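Local atomic coordinates of alpha-1,3-glucanase (Bacillus circulans, PDB entry 5ZRU), a protein that hydrolyses alpha-1,3-glucan, this chain being the calcium- and zinc-binding catalytic part of a longer GH87 enzyme. Residues 160-163 with 164-168; 180-183 with 184-188; 325-328 with 329-332; 529-532 with 533-536. One frame throughout, in Å; residues are numbered along the deposited sequence.

Contact 1. Residues 160-163 with 164-168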
loop_
_atom_site.group_PDB
_atom_site.type_symbol
_atom_site.label_atom_id
_atom_site.label_comp_id
_atom_site.label_asym_id
_atom_site.label_seq_id
_atom_site.Cartn_x
_atom_site.Cartn_y
_atom_site.Cartn_z
ATOM N N GLY A 160 -2.871 -32.909 -0.852
ATOM C CA GLY A 160 -2.678 -33.694 0.349
ATOM C C GLY A 160 -1.443 -33.354 1.144
ATOM O O GLY A 160 -1.135 -34.046 2.120
ATOM N N ALA A 161 -0.729 -32.288 0.759
ATOM C CA ALA A 161 0.562 -31.981 1.370
ATOM C C ALA A 161 0.460 -31.727 2.874
ATOM O O ALA A 161 1.335 -32.153 3.637
ATOM C CB ALA A 161 1.187 -30.769 0.677
ATOM N N ASP A 162 -0.562 -31.000 3.326
ATOM C CA ASP A 162 -0.587 -30.617 4.735
ATOM C C ASP A 162 -2.029 -30.513 5.221
ATOM O O ASP A 162 -2.974 -30.730 4.464
ATOM C CB ASP A 162 0.191 -29.306 4.966
ATOM C CG ASP A 162 -0.419 -28.109 4.236
ATOM O OD1 ASP A 162 -1.657 -27.937 4.261
ATOM O OD2 ASP A 162 0.353 -27.318 3.647
ATOM N N SER A 163 -2.179 -30.171 6.505
ATOM C CA SER A 163 -3.458 -30.003 7.183
ATOM C C SER A 163 -3.955 -28.566 7.197
ATOM O O SER A 163 -4.992 -28.294 7.818
ATOM C CB SER A 163 -3.357 -30.466 8.644
ATOM O OG SER A 163 -3.060 -31.837 8.739
ATOM N N LEU A 164 -3.229 -27.634 6.589
ATOM C CA LEU A 164 -3.538 -26.225 6.777
ATOM C C LEU A 164 -4.728 -25.821 5.925
ATOM O O LEU A 164 -4.884 -26.281 4.789
ATOM C CB LEU A 164 -2.325 -25.353 6.429
ATOM C CG LEU A 164 -1.008 -25.679 7.126
ATOM C CD1 LEU A 164 0.093 -24.700 6.693
ATOM C CD2 LEU A 164 -1.170 -25.684 8.638
ATOM N N GLU A 165 -5.576 -24.954 6.478
ATOM C CA GLU A 165 -6.618 -24.321 5.691
ATOM C C GLU A 165 -6.038 -23.088 5.017
ATOM O O GLU A 165 -5.453 -22.228 5.679
ATOM C CB GLU A 165 -7.823 -23.936 6.550
ATOM C CG GLU A 165 -8.811 -23.001 5.839
ATOM C CD GLU A 165 -10.150 -22.861 6.564
ATOM O OE1 GLU A 165 -10.545 -23.804 7.280
ATOM O OE2 GLU A 165 -10.815 -21.809 6.413
ATOM N N TYR A 166 -6.187 -23.022 3.705
ATOM C CA TYR A 166 -5.778 -21.868 2.923
ATOM C C TYR A 166 -7.017 -21.078 2.529
ATOM O O TYR A 166 -8.137 -21.591 2.535
ATOM C CB TYR A 166 -5.015 -22.317 1.668
ATOM C CG TYR A 166 -3.733 -23.044 1.962
ATOM C CD1 TYR A 166 -3.732 -24.404 2.230
ATOM C CD2 TYR A 166 -2.516 -22.370 1.971
ATOM C CE1 TYR A 166 -2.556 -25.070 2.508
ATOM C CE2 TYR A 166 -1.341 -23.028 2.239
ATOM C CZ TYR A 166 -1.369 -24.386 2.504
ATOM O OH TYR A 166 -0.198 -25.045 2.778
ATOM N N GLY A 167 -6.817 -19.817 2.209
ATOM C CA GLY A 167 -7.870 -19.011 1.613
ATOM C C GLY A 167 -7.354 -18.335 0.363
ATOM O O GLY A 167 -6.205 -17.903 0.316
ATOM N N VAL A 168 -8.210 -18.252 -0.652
ATOM C CA VAL A 168 -7.867 -17.535 -1.879
ATOM C C VAL A 168 -8.861 -16.404 -2.071
ATOM O O VAL A 168 -10.071 -16.640 -2.172
ATOM C CB VAL A 168 -7.848 -18.458 -3.108
ATOM C CG1 VAL A 168 -7.435 -17.675 -4.345
ATOM C CG2 VAL A 168 -6.883 -19.609 -2.874
#
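The carboxylate of Asp162 grips the chain that follows it with both oxygens. Asp162 OD1 accepts from Leu164 N at 2.8 Å, with an angle of 149° at the hydrogen, and the N-H comes from above the carboxylate plane. This closes an Asx turn. Asp162 OD2 takes the hydroxyl of Tyr166 in a very short bond, 2.5 Å from OD2 to OH. OD2 lies in the plane of the tyrosine ring, at its edge, and the two flat groups are nearly coplanar, 25° apart. Asp162 CG lies between its own N and carbonyl carbon (chi1 63°), which brings the carboxylate round to both donors. Leu164 lies across the aspartate, with its CB 3.4 Å from Asp162 OD1. Further out, Lys158 forms a salt bridge to Asp162 OD1 and also donates to Leu164 O. The loop joins strand 153-157 of one antiparallel sheet of the D1 region to strand 166-174 of the other. With an alanine here, Lys158 is likely to lose this countercharge, Tyr166 OH its acceptor and Leu164 N the bond that closes the turn. Tyr166 OH donates to Asp162 while accepting from Ser95 N, and Lys158 probably favours the ionised carboxylate.

Contact 2. Residues 180-183 with 184-188. With SO4 (sulfate ion), chain E.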
loop_
_atom_site.group_PDB
_atom_site.type_symbol
_atom_site.label_atom_id
_atom_site.label_comp_id
_atom_site.label_asym_id
_atom_site.label_seq_id
_atom_site.Cartn_x
_atom_site.Cartn_y
_atom_site.Cartn_z
ATOM N N ILE A 180 13.649 -6.986 -20.475
ATOM C CA ILE A 180 14.212 -5.773 -21.053
ATOM C C ILE A 180 15.689 -5.992 -21.341
ATOM O O ILE A 180 16.437 -6.497 -20.489
ATOM C CB ILE A 180 14.012 -4.581 -20.110
ATOM C CG1 ILE A 180 12.520 -4.320 -19.908
ATOM C CG2 ILE A 180 14.691 -3.311 -20.684
ATOM C CD1 ILE A 180 12.226 -3.421 -18.748
ATOM N N ALA A 181 16.113 -5.573 -22.533
ATOM C CA ALA A 181 17.477 -5.762 -22.997
ATOM C C ALA A 181 18.477 -4.953 -22.177
ATOM O O ALA A 181 18.183 -3.865 -21.679
ATOM C CB ALA A 181 17.593 -5.359 -24.465
ATOM N N ARG A 182 19.677 -5.496 -22.058
ATOM C CA ARG A 182 20.788 -4.746 -21.486
ATOM C C ARG A 182 21.075 -3.504 -22.322
ATOM O O ARG A 182 21.294 -3.626 -23.539
ATOM C CB ARG A 182 22.029 -5.627 -21.421
ATOM C CG ARG A 182 23.255 -4.885 -20.942
ATOM C CD ARG A 182 24.408 -5.830 -20.674
ATOM N NE ARG A 182 25.592 -5.079 -20.270
ATOM C CZ ARG A 182 26.681 -5.620 -19.731
ATOM N NH1 ARG A 182 26.738 -6.926 -19.513
ATOM N NH2 ARG A 182 27.706 -4.846 -19.400
ATOM N N PRO A 183 21.072 -2.309 -21.739
ATOM C CA PRO A 183 21.331 -1.106 -22.539
ATOM C C PRO A 183 22.751 -1.080 -23.080
ATOM O O PRO A 183 23.674 -1.654 -22.496
ATOM C CB PRO A 183 21.101 0.037 -21.545
ATOM C CG PRO A 183 20.232 -0.548 -20.479
ATOM C CD PRO A 183 20.630 -1.980 -20.371
ATOM N N ALA A 184 22.918 -0.390 -24.211
ATOM C CA ALA A 184 24.247 -0.180 -24.770
ATOM C C ALA A 184 25.154 0.506 -23.760
ATOM O O ALA A 184 24.727 1.398 -23.024
ATOM C CB ALA A 184 24.167 0.662 -26.051
ATOM N N ASN A 185 26.418 0.088 -23.741
ATOM C CA ASN A 185 27.462 0.725 -22.935
ATOM C C ASN A 185 27.022 0.893 -21.479
ATOM O O ASN A 185 27.179 1.950 -20.867
ATOM C CB ASN A 185 27.872 2.069 -23.541
ATOM C CG ASN A 185 29.337 2.402 -23.287
ATOM O OD1 ASN A 185 30.186 1.509 -23.208
ATOM N ND2 ASN A 185 29.638 3.691 -23.162
ATOM N N SER A 186 26.436 -0.166 -20.933
ATOM C CA SER A 186 26.096 -0.238 -19.522
ATOM C C SER A 186 27.074 -1.172 -18.825
ATOM O O SER A 186 27.892 -1.839 -19.459
ATOM C CB SER A 186 24.657 -0.735 -19.337
ATOM O OG SER A 186 24.500 -2.036 -19.898
ATOM N N VAL A 187 26.983 -1.218 -17.505
ATOM C CA VAL A 187 27.663 -2.237 -16.720
ATOM C C VAL A 187 26.575 -3.093 -16.105
ATOM O O VAL A 187 25.489 -2.603 -15.791
ATOM C CB VAL A 187 28.590 -1.662 -15.628
ATOM C CG1 VAL A 187 29.697 -0.798 -16.243
ATOM C CG2 VAL A 187 27.801 -0.865 -14.614
ATOM N N SER A 188 26.853 -4.381 -15.964
ATOM C CA SER A 188 25.906 -5.318 -15.374
ATOM C C SER A 188 26.473 -5.857 -14.072
ATOM O O SER A 188 27.690 -5.984 -13.917
ATOM C CB SER A 188 25.602 -6.479 -16.327
ATOM O OG SER A 188 24.842 -7.498 -15.682
HETATM S S SO4 E . 23.982 -9.427 -19.019
HETATM O O1 SO4 E . 22.743 -9.495 -19.810
HETATM O O2 SO4 E . 23.871 -8.381 -18.007
HETATM O O3 SO4 E . 25.102 -9.125 -19.908
HETATM O O4 SO4 E . 24.199 -10.720 -18.355
HETATM O O HOH W 1 26.592 -2.985 -22.486
#
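Arg182 reaches alongside Ser186 because its CG stands anti to the backbone N (chi1 175°) and the chain then runs extended to NE. Ser186 OG sits between its own N and carbonyl carbon (chi1 60°), which turns the hydroxyl back to Pro183. The backbone between them makes a type II beta turn from Pro183 to Ser186. It leads into strand 187-188, which pairs in parallel with strand 220-222 at the start of the parallel beta-helix. The arginine holds Ser186 side-on with two nitrogens. Arg182 NE donates to Ser186 OG at 3.3 Å, tilted 21° from the guanidinium plane. Arg182 NH2 donates to Ser186 O at 3.0 Å, close to that plane but well above the plane of the carbonyl. Ser186 OG in turn donates to Pro183 O at 2.8 Å. A water spans the turn, accepting from Ser186 N and donating to Pro183 O. Removing the Ser186 hydroxyl, as an alanine would, is likely to leave Arg182 NE without this acceptor and Pro183 O with one donor fewer. Asp191 adds a second partner: its OD2 pairs with Arg182 NH2 in a salt bridge and accepts from Ser188 N. Ser188 CB packs over one guanidinium face, 3.4 Å from Arg182 NH1. A sulfate, probably from the crystallisation liquor, sits beyond. Arg182 NH1 donates to its O3 at 2.8 Å, and Ser188 OG donates to its O2 at 2.7 Å.

Contact 3. Residues 325-328 with 329-332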
loop_
_atom_site.group_PDB
_atom_site.type_symbol
_atom_site.label_atom_id
_atom_site.label_comp_id
_atom_site.label_asym_id
_atom_site.label_seq_id
_atom_site.Cartn_x
_atom_site.Cartn_y
_atom_site.Cartn_z
ATOM N N VAL A 325 10.952 8.390 2.212
ATOM C CA VAL A 325 11.749 9.438 1.581
ATOM C C VAL A 325 12.055 10.483 2.645
ATOM O O VAL A 325 11.152 11.166 3.130
ATOM C CB VAL A 325 11.015 10.049 0.382
ATOM C CG1 VAL A 325 11.924 11.023 -0.378
ATOM C CG2 VAL A 325 10.556 8.929 -0.536
ATOM N N GLY A 326 13.326 10.601 3.017
ATOM C CA GLY A 326 13.677 11.565 4.040
ATOM C C GLY A 326 15.103 11.465 4.529
ATOM O O GLY A 326 15.629 10.367 4.741
ATOM N N ASP A 327 15.730 12.621 4.713
ATOM C CA ASP A 327 17.110 12.699 5.167
ATOM C C ASP A 327 17.172 12.799 6.682
ATOM O O ASP A 327 16.531 13.674 7.274
ATOM C CB ASP A 327 17.817 13.907 4.566
ATOM C CG ASP A 327 19.198 14.093 5.145
ATOM O OD1 ASP A 327 19.985 13.120 5.097
ATOM O OD2 ASP A 327 19.485 15.195 5.654
ATOM N N TYR A 328 17.979 11.929 7.297
ATOM C CA TYR A 328 18.278 12.011 8.721
ATOM C C TYR A 328 19.770 12.144 8.984
ATOM O O TYR A 328 20.194 12.081 10.143
ATOM C CB TYR A 328 17.707 10.789 9.456
ATOM C CG TYR A 328 16.225 10.689 9.238
ATOM C CD1 TYR A 328 15.335 11.343 10.083
ATOM C CD2 TYR A 328 15.713 9.994 8.146
ATOM C CE1 TYR A 328 13.979 11.291 9.865
ATOM C CE2 TYR A 328 14.353 9.933 7.918
ATOM C CZ TYR A 328 13.491 10.573 8.780
ATOM O OH TYR A 328 12.133 10.517 8.553
ATOM N N ALA A 329 20.575 12.357 7.945
ATOM C CA ALA A 329 22.022 12.303 8.085
ATOM C C ALA A 329 22.707 13.660 7.986
ATOM O O ALA A 329 23.917 13.734 8.223
ATOM C CB ALA A 329 22.618 11.359 7.031
ATOM N N HIS A 330 21.982 14.725 7.663
ATOM C CA HIS A 330 22.573 16.037 7.455
ATOM C C HIS A 330 21.917 17.074 8.358
ATOM O O HIS A 330 20.722 16.991 8.668
ATOM C CB HIS A 330 22.447 16.475 5.985
ATOM C CG HIS A 330 23.081 15.520 5.020
ATOM N ND1 HIS A 330 22.427 14.407 4.533
ATOM C CD2 HIS A 330 24.322 15.494 4.480
ATOM C CE1 HIS A 330 23.233 13.749 3.719
ATOM N NE2 HIS A 330 24.388 14.385 3.669
ATOM N N THR A 331 22.714 18.056 8.779
ATOM C CA THR A 331 22.215 19.191 9.549
ATOM C C THR A 331 22.736 20.461 8.893
ATOM O O THR A 331 23.965 20.671 8.848
ATOM C CB THR A 331 22.640 19.125 11.015
ATOM O OG1 THR A 331 22.181 17.896 11.588
ATOM C CG2 THR A 331 22.035 20.292 11.788
ATOM N N PRO A 332 21.863 21.320 8.345
ATOM C CA PRO A 332 20.412 21.097 8.272
ATOM C C PRO A 332 20.062 20.014 7.253
ATOM O O PRO A 332 20.885 19.713 6.389
ATOM C CB PRO A 332 19.864 22.457 7.842
ATOM C CG PRO A 332 20.988 23.083 7.090
ATOM C CD PRO A 332 22.256 22.612 7.754
HETATM O O HOH W 2 18.740 15.200 8.782
#
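Asp327 OD1 is held by two donors of the residues just after it. His330 ND1 donates to OD1 at 2.8 Å with an angle of 162°, and Ala329 N donates to the same OD1 at 3.0 Å, equally straight. The two reach OD1 from opposite faces of the carboxylate plane. OD1 lies in the plane of the imidazole, while the ring and the carboxylate are turned 42° from each other. A chi1 of 174° swings the Asp327 carboxylate away from its own N and forward along the chain to meet both donors. From the same two segments Asp327 OD2 receives a weak bond from His330 N, 3.2 Å long. The bond from Ala329 N closes an Asx turn, in the loop that leaves strand 323-325 of the parallel beta-helix on the way to strand 340-342. Asn304 ND2, from strand 304-305, is a further donor to Asp327 OD1; further along the same loop Ile334 N donates to Asp327 OD2. Lys241 NZ bonds to His330 NE2, so the imidazole is fixed at both nitrogens. Tyr328 turns the other way. Its hydroxyl pairs with Trp324 NE1, and its side chain touches Gln358 and Ala357. A water lies 2.7 Å from His330 O and 3.1 Å from Asp327 O.

Contact 4. Residues 529-532 with 533-536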
loop_
_atom_site.group_PDB
_atom_site.type_symbol
_atom_site.label_atom_id
_atom_site.label_comp_id
_atom_site.label_asym_id
_atom_site.label_seq_id
_atom_site.Cartn_x
_atom_site.Cartn_y
_atom_site.Cartn_z
ATOM N N LEU A 529 -23.393 0.418 16.663
ATOM C CA LEU A 529 -23.993 1.588 17.280
ATOM C C LEU A 529 -23.162 2.170 18.414
ATOM O O LEU A 529 -23.281 3.365 18.692
ATOM C CB LEU A 529 -25.398 1.248 17.802
ATOM C CG LEU A 529 -26.373 0.720 16.744
ATOM C CD1 LEU A 529 -27.686 0.286 17.377
ATOM C CD2 LEU A 529 -26.615 1.782 15.659
ATOM N N THR A 530 -22.324 1.368 19.066
ATOM C CA THR A 530 -21.471 1.894 20.122
ATOM C C THR A 530 -20.496 2.914 19.546
ATOM O O THR A 530 -20.149 2.872 18.361
ATOM C CB THR A 530 -20.713 0.761 20.821
ATOM O OG1 THR A 530 -20.016 -0.024 19.846
ATOM C CG2 THR A 530 -21.676 -0.150 21.561
ATOM N N SER A 531 -20.057 3.842 20.395
ATOM C CA SER A 531 -19.235 4.954 19.941
ATOM C C SER A 531 -18.144 5.254 20.955
ATOM O O SER A 531 -18.397 5.304 22.165
ATOM C CB SER A 531 -20.092 6.214 19.698
ATOM O OG SER A 531 -19.288 7.355 19.419
ATOM N N ARG A 532 -16.925 5.452 20.453
ATOM C CA ARG A 532 -15.854 5.948 21.308
ATOM C C ARG A 532 -16.124 7.382 21.738
ATOM O O ARG A 532 -16.020 7.715 22.924
ATOM C CB ARG A 532 -14.514 5.858 20.578
ATOM C CG ARG A 532 -13.325 6.470 21.352
ATOM C CD ARG A 532 -12.083 6.471 20.470
ATOM N NE ARG A 532 -10.894 7.017 21.115
ATOM C CZ ARG A 532 -9.786 7.357 20.460
ATOM N NH1 ARG A 532 -9.731 7.231 19.137
ATOM N NH2 ARG A 532 -8.738 7.837 21.115
ATOM N N PHE A 533 -16.497 8.243 20.789
ATOM C CA PHE A 533 -16.482 9.678 21.030
ATOM C C PHE A 533 -17.810 10.245 21.499
ATOM O O PHE A 533 -17.815 11.298 22.148
ATOM C CB PHE A 533 -16.070 10.429 19.758
ATOM C CG PHE A 533 -14.686 10.112 19.287
ATOM C CD1 PHE A 533 -13.579 10.400 20.088
ATOM C CD2 PHE A 533 -14.485 9.541 18.042
ATOM C CE1 PHE A 533 -12.291 10.116 19.648
ATOM C CE2 PHE A 533 -13.199 9.249 17.600
ATOM C CZ PHE A 533 -12.105 9.542 18.399
ATOM N N SER A 534 -18.927 9.593 21.193
ATOM C CA SER A 534 -20.225 10.227 21.353
ATOM C C SER A 534 -21.205 9.221 21.929
ATOM O O SER A 534 -20.840 8.113 22.339
ATOM C CB SER A 534 -20.742 10.773 20.014
ATOM O OG SER A 534 -19.698 11.360 19.265
ATOM N N SER A 535 -22.465 9.629 21.964
ATOM C CA SER A 535 -23.529 8.722 22.321
ATOM C C SER A 535 -23.752 7.731 21.181
ATOM O O SER A 535 -23.348 7.989 20.041
ATOM C CB SER A 535 -24.797 9.516 22.611
ATOM O OG SER A 535 -25.025 10.448 21.577
ATOM N N PRO A 536 -24.385 6.587 21.462
ATOM C CA PRO A 536 -24.583 5.582 20.409
ATOM C C PRO A 536 -25.331 6.155 19.217
ATOM O O PRO A 536 -26.200 7.019 19.354
ATOM C CB PRO A 536 -25.412 4.492 21.104
ATOM C CG PRO A 536 -25.154 4.683 22.550
ATOM C CD PRO A 536 -24.951 6.147 22.754
HETATM O O HOH W 3 -18.556 7.858 24.301
#
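Arg532 lies along the ring of Phe533, and this is the closely packed end of the contact. The two side chains point the same way. Arg532 CD sits over the ring face, 4.0 Å from the Phe533 ring centroid, in a CH-pi contact. The guanidinium continues past the rim, with Arg532 NH1 3.4 Å from Phe533 CZ and the two planes 30° apart. Phe533 CE1, at the ring edge, lies over one guanidinium face, toward its rim. A fully extended chain (chi1 175°) carries Arg532 there. Tyr545 stacks on the Phe533 ring. Next to this, Ser534 N donates to Ser531 OG at 2.9 Å, while Glu471 bonds to both Ser531 OG and Arg532 N. The chain doubles back here in a loop between strands 513-523 and 542-544 of the parallel beta-helix, and the two arms run 160° apart. A water on the turn lies 2.9 Å from Arg532 O and 3.0 Å from Ser534 O. The far end is looser and exposed to solvent. Leu529 and Pro536 meet there mainly through a CA-H...O contact, 3.1 Å from Pro536 CA to Leu529 O, and the Leu529 side chain comes no nearer than 4.6 Å to the other arm.

The four contacts follow one another along the chain and none touches another. Contact 1 belongs to the D1 region, while contacts 3 and 4 lie in D2, on two different loops of the beta-helix, with centres about 42 Å apart. Contact 2 sits at the start of that helix; its centre is about 61 Å from that of contact 4, on opposite sides of the chain's centre. Contacts 1 and 2 are about 43 Å apart, centre to centre. The Pro183 side chain of contact 2 is about 10 Å from a zinc ion and about 10 Å from a calcium ion. The Tyr328 side chain of contact 3 is about 11 Å from another calcium ion. Contact 4 lies away from these sites.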